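Farnesyl pyrophosphate synthase (Pseudomonas aeruginosa, PDB 3ZOU) catalyses the condensation of isopentenyl diphosphate with allylic diphosphates to make farnesyl diphosphate. Local coordinates at residues D85-A88 / M89-D93; Q118-A121 / F122-L125; A172-E175 / V176-H180. All blocks are in the same frame, centred on the assembly; numbering follows the deposited sequence. Where two conformers were deposited one is given.

Contact 1 of 3, residues D85-A88 / M89-D93. With MG (magnesium ion), chain D; MG (magnesium ion), chain C; GPP (geranyl diphosphate), chain E.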
ATOM      1  N   ASP A  85      10.878   8.340 -10.193  1.00 11.28           N
ATOM      2  CA  ASP A  85      11.803   8.317 -11.307  1.00 11.62           C
ATOM      3  C   ASP A  85      11.066   8.194 -12.654  1.00 12.34           C
ATOM      4  O   ASP A  85      11.647   8.403 -13.706  1.00 12.18           O
ATOM      5  CB  ASP A  85      12.751   7.138 -11.175  1.00 12.80           C
ATOM      6  CG  ASP A  85      13.836   7.317 -10.124  1.00 13.54           C
ATOM      7  OD1 ASP A  85      14.222   8.450  -9.815  1.00 15.82           O
ATOM      8  OD2 ASP A  85      14.334   6.283  -9.683  1.00 14.27           O
ATOM      9  N   LEU A  86       9.797   7.779 -12.617  1.00 11.20           N
ATOM     10  CA  LEU A  86       9.067   7.512 -13.868  1.00 11.90           C
ATOM     11  C   LEU A  86       8.983   8.708 -14.806  1.00 13.03           C
ATOM     12  O   LEU A  86       9.000   9.820 -14.376  1.00 14.05           O
ATOM     13  CB  LEU A  86       7.633   7.069 -13.562  1.00 12.12           C
ATOM     14  CG  LEU A  86       7.457   5.760 -12.813  1.00 12.89           C
ATOM     15  CD1 LEU A  86       6.009   5.596 -12.403  1.00 14.33           C
ATOM     16  CD2 LEU A  86       7.898   4.587 -13.672  1.00 15.72           C
ATOM     17  N   PRO A  87       8.855   8.418 -16.137  1.00 14.09           N
ATOM     18  CA  PRO A  87       8.745   9.508 -17.066  1.00 15.67           C
ATOM     19  C   PRO A  87       7.705  10.554 -16.742  1.00 15.45           C
ATOM     20  O   PRO A  87       7.928  11.731 -17.032  1.00 18.62           O
ATOM     21  CB  PRO A  87       8.402   8.776 -18.348  1.00 15.47           C
ATOM     22  CG  PRO A  87       9.113   7.514 -18.253  1.00 17.05           C
ATOM     23  CD  PRO A  87       8.937   7.122 -16.806  1.00 15.62           C
ATOM     24  N   ALA A  88       6.565  10.169 -16.161  1.00 16.27           N
ATOM     25  CA  ALA A  88       5.509  11.121 -15.856  1.00 16.08           C
ATOM     26  C   ALA A  88       5.795  12.015 -14.682  1.00 15.32           C
ATOM     27  O   ALA A  88       5.113  12.997 -14.429  1.00 15.63           O
ATOM     28  CB  ALA A  88       4.224  10.400 -15.606  1.00 19.02           C
ATOM     29  N   MET A  89       6.824  11.639 -13.901  1.00 15.67           N
ATOM     30  CA  MET A  89       7.235  12.359 -12.714  1.00 16.18           C
ATOM     31  C   MET A  89       8.575  12.979 -13.014  1.00 19.45           C
ATOM     32  O   MET A  89       8.625  13.948 -13.761  1.00 18.59           O
ATOM     33  CB  MET A  89       7.324  11.411 -11.491  1.00 18.93           C
ATOM     34  CG  MET A  89       6.004  10.720 -11.254  1.00 23.74           C
ATOM     35  SD  MET A  89       5.201  11.274  -9.740  1.00 27.83           S
ATOM     36  CE  MET A  89       4.453   9.664  -9.513  1.00 28.82           C
ATOM     37  N   ASP A  90       9.675  12.474 -12.444  1.00 15.30           N
ATOM     38  CA  ASP A  90      10.984  13.154 -12.700  1.00 16.22           C
ATOM     39  C   ASP A  90      11.712  12.698 -13.969  1.00 16.93           C
ATOM     40  O   ASP A  90      12.697  13.331 -14.387  1.00 18.26           O
ATOM     41  CB  ASP A  90      11.879  13.072 -11.488  1.00 18.33           C
ATOM     42  CG  ASP A  90      11.390  13.934 -10.385  1.00 21.29           C
ATOM     43  OD1 ASP A  90      10.520  14.836 -10.615  1.00 27.11           O
ATOM     44  OD2 ASP A  90      11.867  13.696  -9.263  1.00 25.65           O
ATOM     45  N   ASP A  91      11.274  11.590 -14.564  1.00 16.19           N
ATOM     46  CA  ASP A  91      11.853  11.069 -15.809  1.00 17.02           C
ATOM     47  C   ASP A  91      13.365  10.931 -15.709  1.00 19.91           C
ATOM     48  O   ASP A  91      14.155  11.509 -16.499  1.00 19.38           O
ATOM     49  CB  ASP A  91      11.432  11.986 -16.988  1.00 17.05           C
ATOM     50  CG  ASP A  91      11.664  11.359 -18.361  1.00 20.10           C
ATOM     51  OD1 ASP A  91      11.881  10.161 -18.520  1.00 19.32           O
ATOM     52  OD2 ASP A  91      11.584  12.157 -19.348  1.00 24.46           O
ATOM     53  N   ASP A  92      13.811  10.193 -14.692  1.00 16.06           N
ATOM     54  CA  ASP A  92      15.206   9.978 -14.501  1.00 18.66           C
ATOM     55  C   ASP A  92      15.678   8.650 -15.054  1.00 17.10           C
ATOM     56  O   ASP A  92      15.093   7.604 -14.761  1.00 15.46           O
ATOM     57  CB  ASP A  92      15.567  10.137 -13.027  1.00 20.14           C
ATOM     58  CG  ASP A  92      15.907  11.603 -12.676  1.00 24.53           C
ATOM     59  OD1 ASP A  92      16.683  12.193 -13.419  1.00 29.13           O
ATOM     60  OD2 ASP A  92      15.326  12.142 -11.737  1.00 26.55           O
ATOM     61  N   ASP A  93      16.731   8.691 -15.870  1.00 18.00           N
ATOM     62  CA  ASP A  93      17.384   7.490 -16.384  1.00 17.16           C
ATOM     63  C   ASP A  93      18.260   6.793 -15.360  1.00 14.43           C
ATOM     64  O   ASP A  93      18.578   5.615 -15.468  1.00 15.04           O
ATOM     65  CB  ASP A  93      18.238   7.886 -17.578  1.00 17.13           C
ATOM     66  CG  ASP A  93      17.421   8.354 -18.775  1.00 19.15           C
ATOM     67  OD1 ASP A  93      16.209   8.135 -18.887  1.00 21.40           O
ATOM     68  OD2 ASP A  93      18.088   8.919 -19.723  1.00 24.15           O
TER
HETATM   69 MG    MG D1296      13.333  12.778  -8.307  0.90 20.94          MG
HETATM   70 MG    MG C1295      10.738  14.290  -7.562  1.00 24.12          MG
HETATM   71  C1  GPP E1297      12.228  12.084  -4.207  0.75 24.44           C
HETATM   72  O1  GPP E1297      12.284  13.531  -4.251  0.75 23.12           O
HETATM   73  C2  GPP E1297      10.824  11.646  -3.954  0.75 24.40           C
HETATM   74  C3  GPP E1297      10.324  11.466  -2.708  0.75 19.26           C
HETATM   75  C4  GPP E1297      11.260  11.562  -1.572  0.75 19.73           C
HETATM   76  C5  GPP E1297       8.957  11.009  -2.462  0.75 20.99           C
HETATM   77  C6  GPP E1297       8.365  10.407  -3.754  0.75 23.68           C
HETATM   78  C7  GPP E1297       6.955  10.131  -3.495  0.75 20.89           C
HETATM   79  C8  GPP E1297       6.105   9.470  -4.267  0.75 18.35           C
HETATM   80  C9  GPP E1297       6.380   8.785  -5.618  0.75 14.22           C
HETATM   81  C10 GPP E1297       4.782   9.481  -3.569  0.75 17.15           C
HETATM   82  PA  GPP E1297      13.155  14.247  -5.390  0.75 22.68           P
HETATM   83  O1A GPP E1297      12.551  13.904  -6.779  0.75 17.85           O
HETATM   84  O2A GPP E1297      13.143  15.719  -5.026  0.75 26.15           O
HETATM   85  O3A GPP E1297      14.599  13.638  -5.042  0.75 28.28           O
HETATM   86  PB  GPP E1297      15.567  12.711  -5.945  0.75 31.68           P
HETATM   87  O1B GPP E1297      14.738  12.339  -7.167  0.75 23.10           O
HETATM   88  O2B GPP E1297      16.763  13.568  -6.309  0.75 34.91           O
HETATM   89  O3B GPP E1297      15.838  11.580  -4.954  0.75 31.34           O
HETATM   90  O   HOH W   1      13.930  11.439  -9.775  1.00 26.31           O
HETATM   91  O   HOH W   2      11.167  16.358  -7.840  1.00 34.58           O
HETATM   92  O   HOH W   3       8.962  14.729  -8.667  1.00 29.04           O
HETATM   93  O   HOH W   4      14.520  14.223  -9.165  1.00 28.48           O
HETATM   94  O   HOH W   5       9.776  14.850  -5.638  1.00 25.66           O

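Contact 2 of 3, residues Q118-A121 / F122-L125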
ATOM      1  N   GLN A 118       4.870  -1.519  -1.932  1.00  7.77           N
ATOM      2  CA  GLN A 118       4.005  -0.865  -0.956  1.00  8.06           C
ATOM      3  C   GLN A 118       3.178  -1.875  -0.175  1.00  7.52           C
ATOM      4  O   GLN A 118       3.071  -1.839   1.033  1.00  7.68           O
ATOM      5  CB  GLN A 118       3.142   0.242  -1.571  1.00  8.09           C
ATOM      6  CG  GLN A 118       2.276   0.849  -0.483  1.00  9.14           C
ATOM      7  CD  GLN A 118       1.564   2.170  -0.782  1.00 10.71           C
ATOM      8  OE1 GLN A 118       1.225   2.864   0.165  1.00 13.93           O
ATOM      9  NE2 GLN A 118       1.199   2.421  -1.994  1.00 10.64           N
ATOM     10  N   ALA A 119       2.526  -2.798  -0.908  1.00  7.38           N
ATOM     11  CA  ALA A 119       1.753  -3.869  -0.207  1.00  7.60           C
ATOM     12  C   ALA A 119       2.636  -4.674   0.743  1.00  7.83           C
ATOM     13  O   ALA A 119       2.192  -4.946   1.846  1.00  8.67           O
ATOM     14  CB  ALA A 119       1.070  -4.791  -1.199  1.00  8.36           C
ATOM     15  N   LEU A 120       3.840  -4.942   0.276  1.00  8.10           N
ATOM     16  CA  LEU A 120       4.735  -5.743   1.125  1.00  8.63           C
ATOM     17  C   LEU A 120       5.039  -5.050   2.421  1.00  9.16           C
ATOM     18  O   LEU A 120       5.239  -5.703   3.447  1.00  9.71           O
ATOM     19  CB  LEU A 120       5.963  -6.081   0.368  1.00  8.19           C
ATOM     20  CG  LEU A 120       7.028  -6.961   1.012  1.00  9.03           C
ATOM     21  CD1 LEU A 120       6.402  -8.285   1.346  1.00  9.92           C
ATOM     22  CD2 LEU A 120       8.161  -7.142   0.014  1.00 10.12           C
ATOM     23  N   ALA A 121       5.230  -3.741   2.383  1.00  9.07           N
ATOM     24  CA  ALA A 121       5.545  -2.974   3.592  1.00  8.83           C
ATOM     25  C   ALA A 121       4.484  -3.283   4.654  1.00  9.45           C
ATOM     26  O   ALA A 121       4.768  -3.444   5.853  1.00 10.08           O
ATOM     27  CB  ALA A 121       5.657  -1.507   3.312  1.00  8.53           C
ATOM     28  N   PHE A 122       3.220  -3.229   4.253  1.00  8.63           N
ATOM     29  CA  PHE A 122       2.068  -3.424   5.152  1.00  9.22           C
ATOM     30  C   PHE A 122       1.944  -4.896   5.561  1.00  9.91           C
ATOM     31  O   PHE A 122       1.715  -5.197   6.727  1.00  9.80           O
ATOM     32  CB  PHE A 122       0.770  -2.840   4.525  1.00  9.61           C
ATOM     33  CG  PHE A 122       0.846  -1.348   4.388  1.00 11.66           C
ATOM     34  CD1 PHE A 122       0.864  -0.550   5.519  1.00 15.38           C
ATOM     35  CD2 PHE A 122       0.933  -0.737   3.179  1.00 13.67           C
ATOM     36  CE1 PHE A 122       0.887   0.847   5.385  1.00 16.40           C
ATOM     37  CE2 PHE A 122       0.964   0.650   3.049  1.00 14.06           C
ATOM     38  CZ  PHE A 122       1.004   1.423   4.160  1.00 16.25           C
ATOM     39  N   GLU A 123       2.259  -5.814   4.633  1.00 10.01           N
ATOM     40  CA  GLU A 123       2.309  -7.217   4.987  1.00 10.23           C
ATOM     41  C   GLU A 123       3.312  -7.485   6.092  1.00 10.15           C
ATOM     42  O   GLU A 123       3.004  -8.230   7.013  1.00 12.31           O
ATOM     43  CB  GLU A 123       2.690  -8.058   3.732  1.00 11.88           C
ATOM     44  CG  GLU A 123       2.661  -9.559   4.028  1.00 12.95           C
ATOM     45  CD  GLU A 123       3.019 -10.376   2.818  1.00 17.07           C
ATOM     46  OE1 GLU A 123       2.937  -9.951   1.660  1.00 14.46           O
ATOM     47  OE2 GLU A 123       3.491 -11.511   3.065  1.00 23.70           O
ATOM     48  N   VAL A 124       4.504  -6.923   5.980  1.00 10.99           N
ATOM     49  CA  VAL A 124       5.576  -7.158   6.945  1.00 11.86           C
ATOM     50  C   VAL A 124       5.159  -6.707   8.341  1.00 12.81           C
ATOM     51  O   VAL A 124       5.452  -7.366   9.345  1.00 14.22           O
ATOM     52  CB  VAL A 124       6.847  -6.489   6.458  1.00 13.48           C
ATOM     53  CG1 VAL A 124       7.865  -6.247   7.532  1.00 17.01           C
ATOM     54  CG2 VAL A 124       7.430  -7.333   5.351  1.00 13.30           C
ATOM     55  N   LEU A 125       4.477  -5.581   8.460  1.00 10.54           N
ATOM     56  CA  LEU A 125       4.056  -5.093   9.780  1.00 10.32           C
ATOM     57  C   LEU A 125       2.925  -5.871  10.354  1.00 11.80           C
ATOM     58  O   LEU A 125       2.762  -5.905  11.576  1.00 13.72           O
ATOM     59  CB  LEU A 125       3.676  -3.592   9.737  1.00 11.37           C
ATOM     60  CG  LEU A 125       4.776  -2.643   9.454  1.00 11.38           C
ATOM     61  CD1 LEU A 125       4.217  -1.207   9.441  1.00 12.78           C
ATOM     62  CD2 LEU A 125       5.844  -2.772  10.534  1.00 11.94           C
TER

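Contact 3 of 3, residues A172-E175 / V176-H180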
ATOM      1  N   ALA A 172       7.594  29.104   4.463  1.00 19.04           N
ATOM      2  CA  ALA A 172       6.542  28.342   5.088  1.00 18.73           C
ATOM      3  C   ALA A 172       6.015  27.240   4.121  1.00 17.94           C
ATOM      4  O   ALA A 172       5.841  26.093   4.532  1.00 17.41           O
ATOM      5  CB  ALA A 172       5.386  29.237   5.573  1.00 21.21           C
ATOM      6  N   ALA A 173       5.791  27.585   2.877  1.00 19.55           N
ATOM      7  CA  ALA A 173       5.294  26.654   1.909  1.00 18.25           C
ATOM      8  C   ALA A 173       6.352  25.592   1.537  1.00 18.03           C
ATOM      9  O   ALA A 173       6.006  24.411   1.346  1.00 17.35           O
ATOM     10  CB  ALA A 173       4.792  27.369   0.671  1.00 18.82           C
ATOM     11  N   LEU A 174       7.614  25.996   1.464  1.00 17.09           N
ATOM     12  CA  LEU A 174       8.682  25.033   1.217  1.00 16.87           C
ATOM     13  C   LEU A 174       8.689  24.022   2.351  1.00 16.50           C
ATOM     14  O   LEU A 174       8.868  22.812   2.084  1.00 15.51           O
ATOM     15  CB  LEU A 174      10.034  25.729   1.085  1.00 17.77           C
ATOM     16  CG  LEU A 174      11.249  24.826   0.783  1.00 18.42           C
ATOM     17  CD1 LEU A 174      11.068  24.145  -0.585  1.00 19.46           C
ATOM     18  CD2 LEU A 174      12.529  25.621   0.764  1.00 19.86           C
ATOM     19  N   GLU A 175       8.485  24.475   3.567  1.00 15.44           N
ATOM     20  CA  GLU A 175       8.529  23.607   4.745  1.00 15.56           C
ATOM     21  C   GLU A 175       7.320  22.667   4.823  1.00 14.95           C
ATOM     22  O   GLU A 175       7.477  21.480   5.191  1.00 14.01           O
ATOM     23  CB  GLU A 175       8.769  24.374   6.038  1.00 19.29           C
ATOM     24  CG  GLU A 175      10.196  24.903   5.991  1.00 23.39           C
ATOM     25  CD  GLU A 175      10.635  25.609   7.258  1.00 25.55           C
ATOM     26  OE1 GLU A 175       9.801  25.791   8.176  1.00 26.57           O
ATOM     27  OE2 GLU A 175      11.834  25.941   7.312  1.00 26.27           O
ATOM     28  N   VAL A 176       6.145  23.194   4.433  1.00 14.84           N
ATOM     29  CA  VAL A 176       4.945  22.321   4.353  1.00 13.66           C
ATOM     30  C   VAL A 176       5.257  21.162   3.364  1.00 13.89           C
ATOM     31  O   VAL A 176       4.946  20.008   3.636  1.00 12.85           O
ATOM     32  CB  VAL A 176       3.709  23.089   3.835  1.00 14.85           C
ATOM     33  CG1 VAL A 176       2.560  22.166   3.414  1.00 14.66           C
ATOM     34  CG2 VAL A 176       3.212  23.978   4.969  1.00 15.69           C
ATOM     35  N   MET A 177       5.872  21.492   2.240  0.60 12.64           N
ATOM     36  CA  MET A 177       6.164  20.492   1.196  0.60 11.79           C
ATOM     37  C   MET A 177       7.106  19.454   1.787  0.60 11.41           C
ATOM     38  O   MET A 177       6.873  18.256   1.717  0.60 10.72           O
ATOM     39  CB  MET A 177       6.782  21.148  -0.001  0.60 11.48           C
ATOM     40  CG  MET A 177       7.011  20.248  -1.177  0.60 11.13           C
ATOM     41  SD  MET A 177       8.503  19.240  -1.120  0.60 11.65           S
ATOM     42  CE  MET A 177       9.773  20.467  -1.445  0.60 12.58           C
ATOM     43  N   HIS A 178       8.207  19.944   2.366  1.00 11.57           N
ATOM     44  CA  HIS A 178       9.217  19.022   2.939  1.00 11.39           C
ATOM     45  C   HIS A 178       8.627  18.171   4.033  1.00 11.06           C
ATOM     46  O   HIS A 178       8.890  16.938   4.068  1.00 10.75           O
ATOM     47  CB  HIS A 178      10.456  19.760   3.479  1.00 12.58           C
ATOM     48  CG  HIS A 178      11.379  20.251   2.424  1.00 14.12           C
ATOM     49  ND1 HIS A 178      11.711  19.531   1.318  1.00 15.44           N
ATOM     50  CD2 HIS A 178      12.057  21.433   2.321  1.00 13.59           C
ATOM     51  CE1 HIS A 178      12.560  20.235   0.578  1.00 17.06           C
ATOM     52  NE2 HIS A 178      12.776  21.383   1.190  1.00 14.02           N
ATOM     53  N   ARG A 179       7.844  18.767   4.941  1.00 11.17           N
ATOM     54  CA  ARG A 179       7.277  18.032   6.048  1.00 11.91           C
ATOM     55  C   ARG A 179       6.413  16.860   5.545  1.00 12.15           C
ATOM     56  O   ARG A 179       6.393  15.805   6.147  1.00 12.79           O
ATOM     57  CB  ARG A 179       6.503  18.932   7.020  1.00 15.82           C
ATOM     58  CG  ARG A 179       7.382  19.874   7.860  1.00 21.08           C
ATOM     59  CD  ARG A 179       6.600  20.695   8.924  1.00 25.66           C
ATOM     60  NE  ARG A 179       5.200  20.618   8.609  1.00 33.53           N
ATOM     61  CZ  ARG A 179       4.418  21.591   8.105  1.00 36.95           C
ATOM     62  NH1 ARG A 179       4.871  22.861   7.958  1.00 36.61           N
ATOM     63  NH2 ARG A 179       3.152  21.237   7.732  1.00 31.31           N
ATOM     64  N   HIS A 180       5.740  17.047   4.416  1.00 10.59           N
ATOM     65  CA  HIS A 180       4.950  15.942   3.869  1.00 10.52           C
ATOM     66  C   HIS A 180       5.842  14.998   3.061  1.00 10.03           C
ATOM     67  O   HIS A 180       5.740  13.787   3.261  1.00 10.49           O
ATOM     68  CB  HIS A 180       3.835  16.501   2.948  1.00 10.33           C
ATOM     69  CG  HIS A 180       2.727  17.142   3.700  1.00 11.35           C
ATOM     70  ND1 HIS A 180       2.813  18.394   4.269  1.00 15.16           N
ATOM     71  CD2 HIS A 180       1.454  16.718   3.941  1.00 14.99           C
ATOM     72  CE1 HIS A 180       1.672  18.701   4.859  1.00 17.37           C
ATOM     73  NE2 HIS A 180       0.822  17.713   4.663  1.00 15.36           N
TER

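Contact 1 of 3, residues D85-A88 / M89-D93
Leu86 O accepts two backbone N-H groups at once, Met89 N at 2.9 Å and Asp91 N at the same distance, and the two donors arrive from opposite faces of its carbonyl plane. This double grip organises the first aspartate-rich motif, DDxxxxD in its longer form, which spans the C-terminal end of helix 67-85 and the loop that follows, as in related trans-prenyl synthases. The first of the two bonds closes a type I beta turn from Leu86 to Met89. A second carbonyl joins in: Asp85 O takes the N-H of Asp92 at 3.0 Å, which draws Asp92 back beside Asp85.

Asp91 turns CG anti to its backbone N (chi1 -165°), which lays OD1 beside Pro87, 3.7 Å from its CB. The carboxylates of Asp85 and Asp92 stand nearly perpendicular, and Asp85 OD1 and Asp92 OD2 are 4.3 Å apart. The water that donates to both is itself a ligand of the chain D magnesium ion, so the two like charges meet through a metal-bound water; Arg95 pairs with Asp85.

Asp90, directly after the turn, does the metal work together with Asp84. Its OD2 bridges both magnesium ions, which also share O1A of geranyl diphosphate. Its OD1 accepts from a water on the chain C ion, while OD2 lies 2.0 Å from the chain D ion and 2.1 Å from the chain C ion.

Contact 2 of 3, residues Q118-A121 / F122-L125
Phe122 meets Gln118 one helical turn earlier, the two side chains running side by side and pointing the same way. Gln118 reaches out extended; a trans chi1 of 180° sends CG away from its own amide nitrogen, and this carries the side-chain amide along the rim of the ring. OE1 lies at the ring edge, in its plane, 3.6 Å from Phe122 CE2, while the amide and ring planes are inclined by 33°. The ring also leans on the backbone, since CD2 is 3.2 Å from Gln118 O. The other end of the amide is spoken for: Gln118 NE2 donates to Asp115 O of the second subunit, whose own Phe122 stacks on this Phe122.

Glu123 makes an ordinary helical bond, its N-H reaching Ala119 O at 2.9 Å. Its side chain stretches out fully, and OE1 passes 3.9 Å from Leu120 CD1, an aliphatic neighbour for a carboxylate.

Val124 donates its N-H to Leu120 O and presses CG2 against that same oxygen at 3.3 Å. Beyond, CG2 faces Leu120 CD1 across 4.2 Å, and both side chains also rest on Leu21.

Leu125 ends the walk with a weak bond from its N-H to Ala121 O, 3.4 Å long; its CG packs over that carbonyl oxygen too. Gln118, Ala121 and Leu125 face helix 67-85, and Phe122 and Leu125 also meet helix 135-149.

One helix thus packs within its own subunit and against the partner chain, with Gln118 and Phe122 serving both, as expected of an interface helix in the all-helical, dimeric trans-prenyl synthase fold.

Contact 3 of 3, residues A172-E175 / V176-H180
Two successive turns near the start of helix 171-196 supply this local contact, in which Leu174 lies against His178 and Glu175 presents its carbonyl to Arg179. The backbone frame is regular, and the Arg179 N to Glu175 O bond is short at 2.7 Å.

In Leu174 a chi1 of -178° sets CG opposite the main-chain nitrogen, which brings CD1 to 3.7 Å from His178 NE2. CD2 of the imidazole lies 3.5 Å from Leu174 O, and His178 also packs on Leu217 and Gln220 of helix 202-227. Arg179 bends at chi3 and folds back, so that Val176 CA sits over one face of its guanidinium, 3.5 Å above the plane and offset toward the rim. Glu175 OE1 and Arg179 NH1 are 5.7 Å apart, so no ion pair forms, and Glu175 OE2 instead accepts from Tyr262 and Gln171.

His180 closes the series by turning its ring back to Val176. Its ND1 donates to Val176 O at 2.7 Å while its own backbone N-H reaches that oxygen from the opposite face. This pair of hydrogen bonds to one carbonyl fixes the ring's rotation and implies a hydrogen on ND1.

In the fold
Three local contacts lie in series along one chain. Contact 1 supplies Asp90 to the magnesium-diphosphate cluster directly. Contact 3 lies across the substrate, its centre about 22 Å from that of contact 1: Met177's side chain is about 7 Å from geranyl diphosphate, and His178's about 4 Å from another magnesium ion, which is about 11 Å from the side chain of Asp90. Lys181, immediately after contact 3, bonds the diphosphate, as does Arg95, just beyond contact 1. Contact 2 is placed beyond the hydrocarbon tail of geranyl diphosphate, with Gln118's side chain about 8 Å from that ligand. None touches another, the nearest atoms being about 10 to 12 Å apart, yet all three meet the second subunit.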